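Local structure of post-proline cleaving enzyme (4HVT) at residues S254-A262 against D270-Y278; L439-Y447 against F496-K506. The protein probably hydrolyses peptides as a serine endopeptidase of the prolyl oligopeptidase family, cutting after proline residues. One frame throughout, in Å; residues are numbered along the deposited sequence. Where two conformers were deposited one is given.

Interaction 1. Residues S254-A262 against D270-Y278; sequences SSSLIFISA and DNYILDTKY
K277 lies along S256 at the open end of the hairpin formed by strands 257-263 and 269-275. Its CB starts 4.0 Å from S256 CB, CG passes the serine hydroxyl, and CD comes to 3.4 Å from S256 OG, with CE beside it. The chain is straight through CE and bends only at its last torsion (chi4 -65°), which carries NZ back to donate to S256 OG at 3.2 Å. NZ also forms a 2.9 Å salt bridge with D275 OD1, on the syn side but somewhat out of the carboxylate plane, and donates to a water shared with S254 OG. A long, flexible lysine suits this job, its methylenes packing while its tip reaches the acid. L257 runs side by side with D275, CD2 lying 3.5 Å from D275 CG.

Farther along the same face, S261 OG donates to N271 OD1 at 2.9 Å, a small hydroxyl satisfying a buried amide oxygen, while F259 CE1 and CZ rest against N271 CB and CG. On the other face, I260 CD1 meets L274 CB at 3.7 Å. I258 with L274, I260 with Y272 and A262 with D270 are hydrogen-bonded antiparallel pairs, each joined by two backbone bonds. Backbone bonding thus sets the register, I258, I260 and L274 make their face aliphatic, with Y272 and D270 toward its other end, and on the opposite face the ammonium of K277 probably favours the ionised form of the buried D275 carboxylate.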
# COMPACT_ATOMS: atom_id res chain seq x y z
N SER A 254 20.19 -17.62 9.39
CA SER A 254 21.16 -17.52 8.30
C SER A 254 21.22 -16.10 7.80
O SER A 254 20.20 -15.50 7.48
CB SER A 254 20.79 -18.40 7.11
OG SER A 254 21.72 -18.23 6.02
N SER A 255 22.44 -15.61 7.63
CA SER A 255 22.65 -14.31 6.97
C SER A 255 23.13 -14.49 5.51
O SER A 255 23.33 -13.52 4.78
CB SER A 255 23.61 -13.46 7.83
OG SER A 255 24.86 -14.12 8.08
N SER A 256 23.29 -15.71 5.07
CA SER A 256 23.88 -16.00 3.81
C SER A 256 22.91 -16.59 2.78
O SER A 256 23.32 -16.91 1.64
CB SER A 256 25.02 -16.98 4.03
OG SER A 256 24.63 -18.18 4.71
N LEU A 257 21.70 -16.88 3.18
CA LEU A 257 20.75 -17.38 2.21
C LEU A 257 19.91 -16.19 1.76
O LEU A 257 19.18 -15.61 2.54
CB LEU A 257 19.90 -18.50 2.82
CG LEU A 257 20.70 -19.79 3.14
CD1 LEU A 257 19.80 -20.63 4.04
CD2 LEU A 257 21.21 -20.58 1.89
N ILE A 258 19.98 -15.90 0.47
CA ILE A 258 19.26 -14.83 -0.14
C ILE A 258 18.17 -15.37 -1.06
O ILE A 258 18.42 -16.27 -1.88
CB ILE A 258 20.25 -13.91 -0.95
CG1 ILE A 258 21.37 -13.33 -0.04
CG2 ILE A 258 19.50 -12.84 -1.74
CD1 ILE A 258 20.93 -12.34 1.00
N PHE A 259 16.95 -14.81 -0.91
CA PHE A 259 15.82 -15.14 -1.75
C PHE A 259 15.82 -14.17 -2.90
O PHE A 259 15.67 -12.98 -2.71
CB PHE A 259 14.55 -15.03 -0.89
CG PHE A 259 13.24 -15.31 -1.64
CD1 PHE A 259 12.92 -16.59 -2.07
CD2 PHE A 259 12.33 -14.33 -1.81
CE1 PHE A 259 11.74 -16.87 -2.70
CE2 PHE A 259 11.11 -14.62 -2.42
CZ PHE A 259 10.81 -15.87 -2.88
N ILE A 260 15.94 -14.71 -4.10
CA ILE A 260 15.88 -13.89 -5.34
C ILE A 260 14.56 -14.17 -5.97
O ILE A 260 14.23 -15.33 -6.19
CB ILE A 260 16.99 -14.28 -6.28
CG1 ILE A 260 18.34 -13.81 -5.65
CG2 ILE A 260 16.78 -13.64 -7.63
CD1 ILE A 260 19.52 -14.17 -6.52
N SER A 261 13.79 -13.11 -6.23
CA SER A 261 12.45 -13.25 -6.74
C SER A 261 12.28 -12.42 -8.03
O SER A 261 12.39 -11.21 -8.01
CB SER A 261 11.45 -12.85 -5.65
OG SER A 261 10.10 -13.00 -6.05
N ALA A 262 12.03 -13.15 -9.11
CA ALA A 262 11.81 -12.58 -10.45
C ALA A 262 10.32 -12.68 -10.77
O ALA A 262 9.79 -13.74 -11.01
CB ALA A 262 12.62 -13.30 -11.50
N ASP A 270 9.67 -16.66 -11.06
CA ASP A 270 10.80 -17.56 -10.94
C ASP A 270 11.55 -17.14 -9.69
O ASP A 270 12.00 -16.03 -9.60
CB ASP A 270 11.80 -17.41 -12.09
CG ASP A 270 11.24 -17.79 -13.41
OD1 ASP A 270 10.35 -18.69 -13.46
OD2 ASP A 270 11.77 -17.24 -14.38
N ASN A 271 11.70 -18.05 -8.74
CA ASN A 271 12.36 -17.73 -7.47
C ASN A 271 13.58 -18.64 -7.27
O ASN A 271 13.62 -19.80 -7.77
CB ASN A 271 11.42 -17.93 -6.28
CG ASN A 271 10.25 -17.01 -6.28
OD1 ASN A 271 10.41 -15.85 -6.47
ND2 ASN A 271 9.09 -17.53 -6.02
N TYR A 272 14.58 -18.14 -6.58
CA TYR A 272 15.83 -18.83 -6.38
C TYR A 272 16.39 -18.62 -4.96
O TYR A 272 16.11 -17.65 -4.31
CB TYR A 272 16.93 -18.32 -7.32
CG TYR A 272 16.53 -18.30 -8.78
CD1 TYR A 272 15.71 -17.32 -9.29
CD2 TYR A 272 17.04 -19.26 -9.63
CE1 TYR A 272 15.37 -17.32 -10.63
CE2 TYR A 272 16.69 -19.26 -10.96
CZ TYR A 272 15.84 -18.28 -11.42
OH TYR A 272 15.49 -18.28 -12.79
N ILE A 273 17.20 -19.57 -4.54
CA ILE A 273 18.05 -19.36 -3.40
C ILE A 273 19.43 -19.05 -3.90
O ILE A 273 20.01 -19.85 -4.63
CB ILE A 273 18.13 -20.60 -2.47
CG1 ILE A 273 16.73 -20.96 -1.96
CG2 ILE A 273 19.03 -20.35 -1.25
CD1 ILE A 273 16.73 -22.20 -1.11
N LEU A 274 19.97 -17.93 -3.46
CA LEU A 274 21.40 -17.57 -3.69
C LEU A 274 22.10 -17.82 -2.37
O LEU A 274 21.78 -17.21 -1.32
CB LEU A 274 21.58 -16.14 -4.10
CG LEU A 274 22.99 -15.64 -4.22
CD1 LEU A 274 23.69 -16.15 -5.47
CD2 LEU A 274 22.99 -14.15 -4.22
N ASP A 275 23.04 -18.75 -2.37
CA ASP A 275 23.77 -19.10 -1.17
C ASP A 275 25.14 -18.42 -1.27
O ASP A 275 25.86 -18.65 -2.29
CB ASP A 275 23.92 -20.63 -1.12
CG ASP A 275 24.21 -21.16 0.22
OD1 ASP A 275 24.85 -20.44 0.99
OD2 ASP A 275 23.89 -22.37 0.46
N THR A 276 25.49 -17.60 -0.28
CA THR A 276 26.66 -16.68 -0.45
C THR A 276 27.92 -17.09 0.32
O THR A 276 28.92 -16.37 0.29
CB THR A 276 26.31 -15.23 -0.06
OG1 THR A 276 25.87 -15.22 1.29
CG2 THR A 276 25.12 -14.65 -0.87
N LYS A 277 27.91 -18.24 0.96
CA LYS A 277 28.98 -18.54 1.94
C LYS A 277 30.06 -19.44 1.42
O LYS A 277 31.06 -19.64 2.13
CB LYS A 277 28.38 -19.02 3.28
CG LYS A 277 27.45 -20.20 3.18
CD LYS A 277 26.94 -20.62 4.56
CE LYS A 277 25.91 -21.74 4.46
NZ LYS A 277 24.69 -21.21 3.73
N TYR A 278 29.95 -19.95 0.19
CA TYR A 278 30.95 -20.93 -0.28
C TYR A 278 32.02 -20.26 -1.12
O TYR A 278 31.93 -19.07 -1.43
CB TYR A 278 30.25 -22.06 -1.06
CG TYR A 278 29.34 -22.82 -0.17
CD1 TYR A 278 29.82 -23.89 0.58
CD2 TYR A 278 28.03 -22.46 -0.01
CE1 TYR A 278 29.00 -24.57 1.43
CE2 TYR A 278 27.20 -23.14 0.86
CZ TYR A 278 27.72 -24.21 1.58
OH TYR A 278 26.91 -24.90 2.46
O HOH W 1 23.31 -20.43 6.40

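Interaction 2. Residues L439-Y447 against F496-K506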
# COMPACT_ATOMS: atom_id res chain seq x y z
N LEU A 439 -3.77 9.30 22.78
CA LEU A 439 -3.79 10.47 23.65
C LEU A 439 -4.84 11.48 23.19
O LEU A 439 -5.22 12.38 23.93
CB LEU A 439 -2.44 11.17 23.68
CG LEU A 439 -1.27 10.36 24.18
CD1 LEU A 439 0.03 11.15 24.06
CD2 LEU A 439 -1.52 9.94 25.60
N TYR A 440 -5.29 11.34 21.96
CA TYR A 440 -6.36 12.15 21.46
C TYR A 440 -7.70 11.57 21.84
O TYR A 440 -7.80 10.41 22.19
CB TYR A 440 -6.27 12.28 19.94
CG TYR A 440 -6.33 10.99 19.18
CD1 TYR A 440 -7.54 10.41 18.85
CD2 TYR A 440 -5.15 10.33 18.77
CE1 TYR A 440 -7.59 9.21 18.13
CE2 TYR A 440 -5.21 9.15 18.08
CZ TYR A 440 -6.43 8.60 17.75
OH TYR A 440 -6.39 7.41 17.01
N SER A 441 -8.74 12.41 21.77
CA SER A 441 -10.07 12.05 22.25
C SER A 441 -10.99 11.69 21.07
O SER A 441 -11.02 12.42 20.07
CB SER A 441 -10.64 13.23 23.03
OG SER A 441 -12.03 13.10 23.17
N PHE A 442 -11.68 10.56 21.16
CA PHE A 442 -12.69 10.14 20.18
C PHE A 442 -13.71 9.28 20.91
O PHE A 442 -13.39 8.20 21.38
CB PHE A 442 -12.15 9.39 18.96
CG PHE A 442 -13.17 9.18 17.89
CD1 PHE A 442 -13.57 10.23 17.07
CD2 PHE A 442 -13.81 7.96 17.75
CE1 PHE A 442 -14.57 10.06 16.10
CE2 PHE A 442 -14.78 7.77 16.78
CZ PHE A 442 -15.18 8.82 15.95
N ASP A 443 -14.93 9.79 21.01
CA ASP A 443 -15.99 9.18 21.82
C ASP A 443 -16.73 8.15 20.97
O ASP A 443 -17.76 8.45 20.34
CB ASP A 443 -16.95 10.27 22.27
CG ASP A 443 -18.06 9.75 23.15
OD1 ASP A 443 -17.90 8.60 23.67
OD2 ASP A 443 -19.08 10.47 23.29
N SER A 444 -16.20 6.93 20.98
CA SER A 444 -16.70 5.83 20.15
C SER A 444 -18.20 5.50 20.37
O SER A 444 -18.88 5.10 19.44
CB SER A 444 -15.80 4.61 20.36
OG SER A 444 -14.44 5.00 20.14
N GLU A 445 -18.70 5.70 21.59
CA GLU A 445 -20.10 5.45 21.92
C GLU A 445 -21.07 6.38 21.22
O GLU A 445 -22.25 6.10 21.22
CB GLU A 445 -20.32 5.54 23.44
CG GLU A 445 -19.79 4.33 24.18
CD GLU A 445 -20.44 4.11 25.54
OE1 GLU A 445 -21.36 4.88 25.93
OE2 GLU A 445 -20.03 3.16 26.23
N ASN A 446 -20.60 7.50 20.65
CA ASN A 446 -21.49 8.39 19.90
C ASN A 446 -21.67 7.90 18.47
O ASN A 446 -22.40 8.55 17.73
CB ASN A 446 -20.95 9.82 19.81
CG ASN A 446 -21.03 10.56 21.09
OD1 ASN A 446 -21.75 10.15 21.99
ND2 ASN A 446 -20.31 11.69 21.18
N TYR A 447 -20.97 6.80 18.11
CA TYR A 447 -21.01 6.25 16.72
C TYR A 447 -21.47 4.79 16.62
O TYR A 447 -21.46 4.02 17.59
CB TYR A 447 -19.63 6.43 16.10
CG TYR A 447 -19.21 7.85 16.16
CD1 TYR A 447 -19.58 8.75 15.16
CD2 TYR A 447 -18.50 8.34 17.26
CE1 TYR A 447 -19.25 10.11 15.24
CE2 TYR A 447 -18.16 9.69 17.36
CZ TYR A 447 -18.52 10.57 16.35
OH TYR A 447 -18.18 11.90 16.49
N PHE A 496 -9.30 2.20 11.52
CA PHE A 496 -9.69 3.45 12.15
C PHE A 496 -9.06 4.59 11.39
O PHE A 496 -7.83 4.64 11.25
CB PHE A 496 -9.19 3.50 13.63
CG PHE A 496 -9.67 4.71 14.38
CD1 PHE A 496 -8.93 5.90 14.38
CD2 PHE A 496 -10.87 4.68 15.03
CE1 PHE A 496 -9.35 7.01 15.07
CE2 PHE A 496 -11.31 5.78 15.74
CZ PHE A 496 -10.57 6.95 15.73
N SER A 497 -9.89 5.47 10.84
CA SER A 497 -9.40 6.71 10.22
C SER A 497 -9.79 7.91 11.04
O SER A 497 -10.96 8.30 11.07
CB SER A 497 -9.97 6.87 8.81
OG SER A 497 -9.57 8.14 8.27
N ARG A 498 -8.80 8.53 11.65
CA ARG A 498 -9.03 9.71 12.43
C ARG A 498 -9.60 10.84 11.56
O ARG A 498 -10.52 11.53 11.97
CB ARG A 498 -7.73 10.13 13.09
CG ARG A 498 -7.96 11.07 14.19
CD ARG A 498 -6.72 11.28 15.02
NE ARG A 498 -6.97 12.49 15.74
CZ ARG A 498 -6.04 13.26 16.28
NH1 ARG A 498 -4.77 12.90 16.23
NH2 ARG A 498 -6.42 14.36 16.91
N ILE A 499 -9.05 11.02 10.36
CA ILE A 499 -9.52 12.11 9.54
C ILE A 499 -10.99 11.91 9.15
O ILE A 499 -11.80 12.83 9.24
CB ILE A 499 -8.68 12.29 8.25
CG1 ILE A 499 -7.22 12.65 8.56
CG2 ILE A 499 -9.31 13.37 7.39
CD1 ILE A 499 -7.04 14.10 8.99
N LYS A 500 -11.34 10.74 8.64
CA LYS A 500 -12.71 10.51 8.21
C LYS A 500 -13.66 10.58 9.40
O LYS A 500 -14.71 11.19 9.34
CB LYS A 500 -12.85 9.16 7.49
N ASN A 501 -13.28 9.95 10.52
CA ASN A 501 -14.16 9.96 11.67
C ASN A 501 -14.39 11.35 12.24
O ASN A 501 -15.50 11.70 12.62
CB ASN A 501 -13.60 9.05 12.79
CG ASN A 501 -13.78 7.57 12.48
OD1 ASN A 501 -14.61 7.20 11.65
ND2 ASN A 501 -12.97 6.74 13.09
N GLU A 502 -13.32 12.13 12.33
CA GLU A 502 -13.43 13.46 12.96
C GLU A 502 -13.90 14.54 12.01
O GLU A 502 -14.65 15.39 12.41
CB GLU A 502 -12.11 13.87 13.57
CG GLU A 502 -11.63 12.93 14.66
CD GLU A 502 -11.01 13.68 15.78
OE1 GLU A 502 -11.81 14.32 16.52
OE2 GLU A 502 -9.76 13.62 15.92
N VAL A 503 -13.44 14.53 10.77
CA VAL A 503 -13.83 15.57 9.84
C VAL A 503 -15.17 15.29 9.19
O VAL A 503 -15.94 16.21 9.01
CB VAL A 503 -12.80 15.84 8.75
CG1 VAL A 503 -13.30 16.97 7.89
CG2 VAL A 503 -11.47 16.18 9.41
N TRP A 504 -15.44 14.02 8.86
CA TRP A 504 -16.66 13.64 8.17
C TRP A 504 -17.77 13.17 9.16
O TRP A 504 -18.81 13.80 9.22
CB TRP A 504 -16.35 12.62 7.05
CG TRP A 504 -17.48 12.49 6.04
CD1 TRP A 504 -18.37 11.47 5.98
CD2 TRP A 504 -17.84 13.40 5.02
NE1 TRP A 504 -19.28 11.69 5.01
CE2 TRP A 504 -18.97 12.87 4.37
CE3 TRP A 504 -17.33 14.64 4.59
CZ2 TRP A 504 -19.61 13.52 3.30
CZ3 TRP A 504 -17.97 15.28 3.53
CH2 TRP A 504 -19.10 14.72 2.90
N VAL A 505 -17.52 12.10 9.91
CA VAL A 505 -18.59 11.38 10.64
C VAL A 505 -19.05 12.18 11.86
O VAL A 505 -20.25 12.23 12.17
CB VAL A 505 -18.19 9.95 11.06
CG1 VAL A 505 -19.39 9.20 11.63
CG2 VAL A 505 -17.68 9.15 9.85
N LYS A 506 -18.11 12.86 12.50
CA LYS A 506 -18.45 13.76 13.63
C LYS A 506 -19.30 14.95 13.22
O LYS A 506 -19.99 15.56 14.05
CB LYS A 506 -17.16 14.23 14.33
CG LYS A 506 -17.32 15.19 15.51
CD LYS A 506 -15.97 15.40 16.17
CE LYS A 506 -16.03 16.09 17.53
NZ LYS A 506 -14.67 16.00 18.17
O HOH W 2 -13.24 13.56 18.54
O HOH W 3 -9.70 14.43 18.64
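The guanidinium of R498 lies flat on the ring of Y440, with planes 6° apart and CZ 4.1 Å from the ring centroid, a cation-pi stack. R498 reaches it with CG anti to the backbone N (chi1 -163°) and a chain extended as far as NE, so that CD sits over the middle of the ring, in CH-pi contact 3.8 Å from its centroid. NE then points in the guanidinium plane to E502 OE2 at 3.0 Å, and NH2 pairs with D69; these two acids fix the rotation of the stacked group. Arginine is apt here, being flat enough to stack while its N-H groups bond at the rim.

Past Y440 OH comes F496, whose ring edge is turned toward the face of F442 in a T-shaped pair, centroids 5.5 Å apart. With CG anti to its backbone N (chi1 -171°), F442 also brings CZ within 3.5 Å of N501 CB, while N501 ND2 bonds to S417 O. Y447 CD1 meets V505 CG1 at 3.6 Å, and Y447 OH ends 3.3 Å from K506 CB. At the polar margin two waters donate to both S441 O and the carboxylate of E502. Y440 and F442 from the loop, and Y447 opening strand 447-455, thus pack along one side of helix 498-505 and its flanking residues, where the last propeller blade passes into the alpha/beta-hydrolase domain of the prolyl oligopeptidase fold.

Interaction 1 closes before interaction 2 opens along the chain, and the two lie on opposite sides of its centre, their centres 46 Å apart and their nearest atoms about 30 Å. They share no sheet or helix. Interaction 1 joins the two middle strands of a four-stranded antiparallel blade of the beta-propeller, flanked by 242-247 and 282-285. Interaction 2 involves the loop that follows the final blade strand, 432-436, and leads to 447-455, an outermost strand of the mixed hydrolase sheet. One contact therefore builds a blade locally, while the other packs a long-range partner helix against the path connecting the two domains.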